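Local coordinates for class II aldolase/adducin domain protein (Pseudomonas syringae pv. phaseolicola 1448A, PDB 3OCR), which is of uncertain function but belongs to the class II aldolase/adducin family and may bind actin filaments, at residues E67-A73 with N85-I91; R131-V136 with C213-I217; Q139-L144 with Q216-Q220. All blocks are in the same frame, centred on the assembly; numbering follows the deposited sequence. Where two conformers were deposited one is given.

Contact 1: E67-A73 with N85-I91; sequences EHFLINA and NLVKVDI
Lys88 and His68 cross one another on one face of a hairpin of two consecutive antiparallel strands with a long irregular connection, and the lysine chain traces the contact. Its CB leaves the strand beside the carbonyl oxygen of Phe69. CG, anti to the backbone N (chi1 -174°), lies 3.9 Å from His68 CB, and CD stays over that carbon. The chain then bends at chi3 (74°), which takes CE past the ring, 4.1 Å from His68 ND1. At the tip, Lys88 NZ donates to a water at 2.7 Å that lies in the plane of the imidazole, at its ND1 edge; NZ also forms a salt bridge with Glu31.

The backbones are joined by two hydrogen-bonded pairs, Phe69 with Val89 and Ile71 with Val87. In the first, Val89 N reaches Phe69 O at 2.7 Å, almost straight (170°). These four side chains share the other face. The Phe69 ring runs alongside Ile91, with CE2 3.5 Å from Ile91 CD1; at the other end Ala73 CB meets Val87 CG2 at 3.7 Å. A water joins Glu67 O to Ile91 N at the Glu67 end of the pair.

Within the mixed sheet, strand 68-71 lies between 58-61 and 87-90, and 95-97 follows on the far side. Leu70 and Leu86 pack on Leu38 of helix 29-47, while the Phe69 ring meets His116 of helix 110-118.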
# COMPACT_ATOMS: atom_id res chain seq x y z
N GLU A 67 25.69 33.71 -2.72
CA GLU A 67 25.43 32.45 -2.03
C GLU A 67 24.01 32.45 -1.46
O GLU A 67 23.80 32.49 -0.25
CB GLU A 67 26.50 32.16 -0.97
CG GLU A 67 27.90 31.83 -1.54
CD GLU A 67 28.02 30.40 -2.12
OE1 GLU A 67 27.57 29.43 -1.46
OE2 GLU A 67 28.56 30.25 -3.24
N HIS A 68 23.03 32.42 -2.37
CA HIS A 68 21.61 32.39 -2.03
C HIS A 68 20.99 31.06 -2.42
O HIS A 68 21.45 30.42 -3.38
CB HIS A 68 20.86 33.55 -2.67
CG HIS A 68 21.24 34.90 -2.14
ND1 HIS A 68 20.90 36.08 -2.78
CD2 HIS A 68 21.96 35.26 -1.05
CE1 HIS A 68 21.38 37.10 -2.10
NE2 HIS A 68 22.03 36.63 -1.04
N PHE A 69 19.97 30.65 -1.66
CA PHE A 69 19.34 29.34 -1.77
C PHE A 69 17.83 29.41 -1.64
O PHE A 69 17.29 30.28 -0.96
CB PHE A 69 19.89 28.37 -0.70
CG PHE A 69 21.37 28.26 -0.74
CD1 PHE A 69 21.98 27.29 -1.50
CD2 PHE A 69 22.17 29.21 -0.07
CE1 PHE A 69 23.37 27.21 -1.57
CE2 PHE A 69 23.56 29.15 -0.15
CZ PHE A 69 24.16 28.14 -0.90
N LEU A 70 17.15 28.48 -2.30
CA LEU A 70 15.69 28.37 -2.25
C LEU A 70 15.24 27.19 -1.41
O LEU A 70 15.84 26.10 -1.47
CB LEU A 70 15.14 28.25 -3.67
CG LEU A 70 15.37 29.46 -4.58
CD1 LEU A 70 15.47 29.03 -6.07
CD2 LEU A 70 14.25 30.46 -4.36
N ILE A 71 14.19 27.40 -0.62
CA ILE A 71 13.61 26.36 0.24
C ILE A 71 12.11 26.67 0.43
O ILE A 71 11.65 27.80 0.14
CB ILE A 71 14.40 26.27 1.59
CG1 ILE A 71 14.03 25.01 2.37
CG2 ILE A 71 14.24 27.57 2.39
CD1 ILE A 71 15.18 24.41 3.18
N ASN A 72 11.34 25.67 0.87
CA ASN A 72 9.92 25.87 1.17
C ASN A 72 9.70 26.83 2.33
O ASN A 72 10.52 26.91 3.26
CB ASN A 72 9.15 24.53 1.38
CG ASN A 72 9.63 23.75 2.61
OD1 ASN A 72 10.83 23.53 2.81
ND2 ASN A 72 8.69 23.32 3.43
N ALA A 73 8.60 27.56 2.25
CA ALA A 73 8.10 28.38 3.35
C ALA A 73 7.63 27.50 4.49
O ALA A 73 7.08 26.42 4.27
CB ALA A 73 6.95 29.31 2.86
N ASN A 85 6.34 30.78 -4.67
CA ASN A 85 6.27 30.89 -3.20
C ASN A 85 7.47 30.32 -2.44
O ASN A 85 7.53 30.36 -1.19
CB ASN A 85 4.89 30.45 -2.65
CG ASN A 85 4.64 28.94 -2.70
OD1 ASN A 85 5.57 28.11 -2.70
ND2 ASN A 85 3.36 28.58 -2.69
N LEU A 86 8.45 29.83 -3.19
CA LEU A 86 9.68 29.35 -2.57
C LEU A 86 10.34 30.53 -1.90
O LEU A 86 10.11 31.69 -2.28
CB LEU A 86 10.60 28.73 -3.61
CG LEU A 86 10.15 27.32 -3.98
CD1 LEU A 86 10.68 26.99 -5.34
CD2 LEU A 86 10.65 26.30 -2.92
N VAL A 87 11.12 30.25 -0.87
CA VAL A 87 11.77 31.32 -0.14
C VAL A 87 13.26 31.35 -0.46
O VAL A 87 13.93 30.30 -0.41
CB VAL A 87 11.55 31.21 1.39
CG1 VAL A 87 12.08 32.45 2.10
CG2 VAL A 87 10.09 30.99 1.72
N LYS A 88 13.77 32.55 -0.75
CA LYS A 88 15.20 32.75 -0.98
C LYS A 88 15.88 33.20 0.30
O LYS A 88 15.52 34.23 0.89
CB LYS A 88 15.45 33.78 -2.08
CG LYS A 88 16.95 33.91 -2.44
CD LYS A 88 17.14 34.58 -3.79
CE LYS A 88 16.87 36.08 -3.71
NZ LYS A 88 17.13 36.71 -5.04
N VAL A 89 16.87 32.41 0.71
CA VAL A 89 17.62 32.66 1.94
C VAL A 89 19.14 32.66 1.65
O VAL A 89 19.57 32.14 0.62
CB VAL A 89 17.29 31.63 3.05
CG1 VAL A 89 15.79 31.67 3.42
CG2 VAL A 89 17.70 30.22 2.64
N ASP A 90 19.92 33.25 2.55
CA ASP A 90 21.39 33.25 2.42
C ASP A 90 21.91 31.99 3.10
O ASP A 90 21.12 31.17 3.55
CB ASP A 90 22.01 34.52 3.04
CG ASP A 90 21.69 34.70 4.53
OD1 ASP A 90 21.36 33.71 5.22
OD2 ASP A 90 21.78 35.84 5.02
N ILE A 91 23.22 31.82 3.18
CA ILE A 91 23.80 30.63 3.79
C ILE A 91 23.43 30.45 5.27
O ILE A 91 23.42 29.33 5.78
CB ILE A 91 25.34 30.54 3.56
CG1 ILE A 91 25.85 29.10 3.72
CG2 ILE A 91 26.11 31.54 4.44
CD1 ILE A 91 25.15 28.05 2.81
O HOH W 1 24.99 33.78 1.95
O HOH W 2 19.83 36.59 -5.09
O HOH W 3 7.45 27.67 -0.58

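Contact 2: R131-V136 with C213-I217; sequences RDGIAV and CNIQI
The carboxylate of Asp132 and the amide of Asn214 stand steeply to each other, their planes 76° apart. Asn214 ND2 donates to Asp132 OD2 at 2.9 Å, arriving on the anti side and only slightly out of the carboxylate plane. One face of the carboxylate belongs to Arg131: in one of its two conformers, its guanidinium turns its edge to the acid and grips it side-on from above that plane, in a salt bridge with two hydrogen bonds, NE to OD1 and NH2 to OD2. In that conformer OD2 takes two donors, one from each helix. Over the opposite face lies Ile217, whose CG1 sits 3.7 Å from Asp132 OD1. With Arg131 so placed, the acid lies between a charged group and a hydrocarbon branch, with the amide at its rim.

Beyond CG1, the Ile217 chain carries on into apolar ground, where its CD1 reaches Ala135 CB at 3.7 Å and also touches Val136. CG2 of Val136, anti to the carbonyl carbon, points into the interface and meets Cys213 CB at 3.6 Å, with SG close by. The CG1 branch rests against Gln216 NE2, whose hydrogen bonds go to Gln139 and Gly142, while Gln216 OE1 accepts from Leu144 N. Cys213 CB also presses on the backbone oxygen of Asp132.

The short helical segments pass 8.5 Å apart at 67°, so helix 131-137 lies across the C-terminal part of the long helix 199-219. Ala218 of the second subunit packs on Asp132 and Ala135, placing this crossing beside a subunit interface.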
# COMPACT_ATOMS: atom_id res chain seq x y z
N ARG A 131 8.92 5.94 4.86
CA ARG A 131 8.83 4.67 5.56
C ARG A 131 10.04 3.75 5.29
O ARG A 131 10.70 3.28 6.22
CB ARG A 131 7.53 3.96 5.16
CG ARG A 131 7.33 2.57 5.71
CD ARG A 131 6.26 1.82 4.91
NE ARG A 131 6.65 1.68 3.51
CZ ARG A 131 5.90 2.02 2.47
NH1 ARG A 131 4.68 2.53 2.65
NH2 ARG A 131 6.36 1.84 1.23
N ASP A 132 10.32 3.49 4.01
CA ASP A 132 11.36 2.50 3.69
C ASP A 132 12.79 3.06 3.73
O ASP A 132 13.74 2.33 4.09
CB ASP A 132 11.05 1.80 2.37
CG ASP A 132 9.76 0.97 2.43
OD1 ASP A 132 9.28 0.64 3.55
OD2 ASP A 132 9.20 0.70 1.36
N GLY A 133 12.95 4.33 3.41
CA GLY A 133 14.25 5.05 3.59
C GLY A 133 14.72 5.07 5.04
O GLY A 133 15.88 4.71 5.36
N ILE A 134 13.82 5.45 5.96
CA ILE A 134 14.13 5.41 7.38
C ILE A 134 14.37 3.96 7.83
O ILE A 134 15.30 3.68 8.57
CB ILE A 134 13.05 6.09 8.22
CG1 ILE A 134 12.85 7.55 7.76
CG2 ILE A 134 13.38 6.01 9.70
CD1 ILE A 134 11.70 8.21 8.42
N ALA A 135 13.55 3.03 7.33
CA ALA A 135 13.69 1.63 7.70
C ALA A 135 15.08 1.09 7.36
O ALA A 135 15.78 0.44 8.20
CB ALA A 135 12.58 0.79 7.00
N VAL A 136 15.50 1.32 6.12
CA VAL A 136 16.87 0.95 5.74
C VAL A 136 17.91 1.69 6.58
O VAL A 136 18.92 1.07 7.02
CB VAL A 136 17.16 1.09 4.22
CG1 VAL A 136 18.63 0.76 3.95
CG2 VAL A 136 16.26 0.13 3.38
N CYS A 213 15.37 1.09 -1.54
CA CYS A 213 14.90 0.81 -0.20
C CYS A 213 13.56 0.07 -0.17
O CYS A 213 13.44 -0.85 0.61
CB CYS A 213 14.82 2.05 0.70
SG CYS A 213 16.39 2.92 0.94
N ASN A 214 12.57 0.47 -0.99
CA ASN A 214 11.32 -0.27 -1.08
C ASN A 214 11.56 -1.79 -1.29
O ASN A 214 10.92 -2.66 -0.69
CB ASN A 214 10.48 0.18 -2.29
CG ASN A 214 10.05 1.65 -2.25
OD1 ASN A 214 9.89 2.26 -3.32
ND2 ASN A 214 9.75 2.18 -1.06
N ILE A 215 12.46 -2.07 -2.22
CA ILE A 215 12.70 -3.40 -2.66
C ILE A 215 13.39 -4.14 -1.49
O ILE A 215 13.09 -5.30 -1.25
CB ILE A 215 13.68 -3.40 -3.89
CG1 ILE A 215 12.97 -2.97 -5.18
CG2 ILE A 215 14.32 -4.78 -4.05
CD1 ILE A 215 13.96 -2.43 -6.24
N GLN A 216 14.28 -3.46 -0.78
CA GLN A 216 15.04 -4.16 0.32
C GLN A 216 14.12 -4.66 1.44
O GLN A 216 14.31 -5.76 2.00
CB GLN A 216 16.03 -3.22 0.98
CG GLN A 216 16.85 -3.97 2.18
CD GLN A 216 18.12 -3.22 2.56
OE1 GLN A 216 18.88 -2.79 1.69
NE2 GLN A 216 18.34 -3.05 3.85
N ILE A 217 13.17 -3.81 1.81
CA ILE A 217 12.25 -4.09 2.90
C ILE A 217 11.42 -5.35 2.55
O ILE A 217 11.29 -6.25 3.38
CB ILE A 217 11.32 -2.88 3.22
CG1 ILE A 217 12.12 -1.68 3.74
CG2 ILE A 217 10.21 -3.25 4.27
CD1 ILE A 217 13.20 -2.05 4.79

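Contact 3: Q139-L144 with Q216-Q220; sequences QKDGLL and QIAAQ
The amide of Gln139 meets those of Gln216 and Gln220. Gln139 OE1 accepts from the other two, Gln216 NE2 at 2.9 Å and Gln220 NE2 at 3.0 Å, which come from opposite faces of its plane; the first bond is strongly bent (133°). Gln139 and Gln220 are paired in both directions, because Gln139 NE2 also donates to Gln220 OE1 at 2.8 Å. Their planes are twisted 55° apart, so the two amides do not lie in one plane. Each of these two NE2 groups has a further acceptor: Ala219 O of the second subunit for Gln139, and Asn224 for Gln220.

Amide-to-backbone bonds form a second group. Gln216, reaching out in extended form, gives its other N-H to Gly142 O at 3.0 Å, while its OE1 receives Leu144 N at 2.8 Å in a nearly straight bond (174°). With both ends of the amide engaged, its rotation is fixed. Gly142, at positive phi, ends a type I turn that starts at Gln139, and its carbonyl faces Gln216. A water bridges Gln216 OE1 and Leu144 O.

Van der Waals contacts of aliphatic carbons with the amides make a third, slighter group. Leu144 crosses Gln216 at about a right angle, Leu143 CD1 touches Gln216 OE1 at 3.6 Å, and Ile217 CD1 lies 3.9 Å from Gln139 NE2.

The loop between helices 131-137 and 148-151 is thereby pinned to the C-terminal end of helix 199-219; Leu143 reaches back along that helix to Leu209 and Ala212.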
# COMPACT_ATOMS: atom_id res chain seq x y z
N GLN A 139 18.91 -0.00 10.00
CA GLN A 139 19.52 -1.35 10.02
C GLN A 139 21.06 -1.34 10.00
O GLN A 139 21.66 -0.56 9.25
CB GLN A 139 18.99 -2.19 8.83
CG GLN A 139 17.46 -2.31 8.82
CD GLN A 139 16.91 -3.05 7.62
OE1 GLN A 139 17.64 -3.38 6.66
NE2 GLN A 139 15.61 -3.27 7.63
N LYS A 140 21.68 -2.25 10.77
CA LYS A 140 23.13 -2.29 10.92
C LYS A 140 23.88 -2.24 9.61
O LYS A 140 24.80 -1.43 9.45
CB LYS A 140 23.58 -3.54 11.72
CG LYS A 140 23.05 -3.57 13.13
CD LYS A 140 23.58 -4.83 13.87
CE LYS A 140 22.87 -5.00 15.22
NZ LYS A 140 22.85 -3.73 16.04
N ASP A 141 23.49 -3.10 8.68
CA ASP A 141 24.20 -3.21 7.42
C ASP A 141 23.64 -2.24 6.37
O ASP A 141 24.06 -2.26 5.22
CB ASP A 141 24.12 -4.64 6.91
CG ASP A 141 24.91 -5.63 7.78
OD1 ASP A 141 25.88 -5.21 8.45
OD2 ASP A 141 24.56 -6.82 7.79
N GLY A 142 22.69 -1.41 6.76
CA GLY A 142 22.18 -0.39 5.84
C GLY A 142 21.74 -0.99 4.52
O GLY A 142 21.12 -2.05 4.50
N LEU A 143 22.07 -0.33 3.42
CA LEU A 143 21.56 -0.75 2.10
C LEU A 143 22.36 -1.93 1.57
O LEU A 143 23.54 -1.81 1.30
CB LEU A 143 21.58 0.42 1.11
CG LEU A 143 20.97 0.17 -0.27
CD1 LEU A 143 19.45 0.14 -0.27
CD2 LEU A 143 21.50 1.21 -1.28
N LEU A 144 21.68 -3.06 1.37
CA LEU A 144 22.30 -4.32 0.99
C LEU A 144 22.49 -4.41 -0.54
O LEU A 144 21.68 -3.85 -1.29
CB LEU A 144 21.43 -5.48 1.53
CG LEU A 144 21.21 -5.55 3.06
CD1 LEU A 144 20.13 -6.58 3.40
CD2 LEU A 144 22.49 -5.93 3.80
N GLN A 216 14.28 -3.46 -0.78
CA GLN A 216 15.04 -4.16 0.32
C GLN A 216 14.12 -4.66 1.44
O GLN A 216 14.31 -5.76 2.00
CB GLN A 216 16.03 -3.22 0.98
CG GLN A 216 16.85 -3.97 2.18
CD GLN A 216 18.12 -3.22 2.56
OE1 GLN A 216 18.88 -2.79 1.69
NE2 GLN A 216 18.34 -3.05 3.85
N ILE A 217 13.17 -3.81 1.81
CA ILE A 217 12.25 -4.09 2.90
C ILE A 217 11.42 -5.35 2.55
O ILE A 217 11.29 -6.25 3.38
CB ILE A 217 11.32 -2.88 3.22
CG1 ILE A 217 12.12 -1.68 3.74
CG2 ILE A 217 10.21 -3.25 4.27
CD1 ILE A 217 13.20 -2.05 4.79
N ALA A 218 10.93 -5.42 1.30
CA ALA A 218 10.24 -6.65 0.80
C ALA A 218 11.18 -7.87 0.77
O ALA A 218 10.84 -8.96 1.32
CB ALA A 218 9.65 -6.41 -0.57
N ALA A 219 12.35 -7.69 0.17
CA ALA A 219 13.33 -8.79 -0.04
C ALA A 219 13.69 -9.51 1.24
O ALA A 219 13.78 -10.77 1.29
CB ALA A 219 14.63 -8.23 -0.72
N GLN A 220 13.88 -8.71 2.27
CA GLN A 220 14.38 -9.21 3.55
C GLN A 220 13.26 -9.71 4.51
O GLN A 220 13.54 -10.07 5.67
CB GLN A 220 15.27 -8.14 4.21
CG GLN A 220 14.47 -7.07 4.93
CD GLN A 220 15.28 -5.80 5.26
OE1 GLN A 220 14.69 -4.73 5.38
NE2 GLN A 220 16.60 -5.93 5.44
O HOH W 4 18.96 -3.55 -0.96

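In the fold
From the N terminus, contact 1 comes first and closes the short connection between neighbouring strands 68-71 and 87-90, near one edge of the sheet, before the others open. The chain then passes through strand 124-128 into helix 131-137 and the loop after it, and contacts 2 and 3 hold these two successive pieces against helix 199-219, more than 70 residues later. Contact 3 opens within the span of contact 2, and both finish on the same part of that helix, sharing Gln216 and Ile217; Val136 also packs on Gly142 and Leu143. Contact 1 lies across the chain's centre, 30 Å from contact 2 centre to centre, whereas contacts 2 and 3 both border the second subunit.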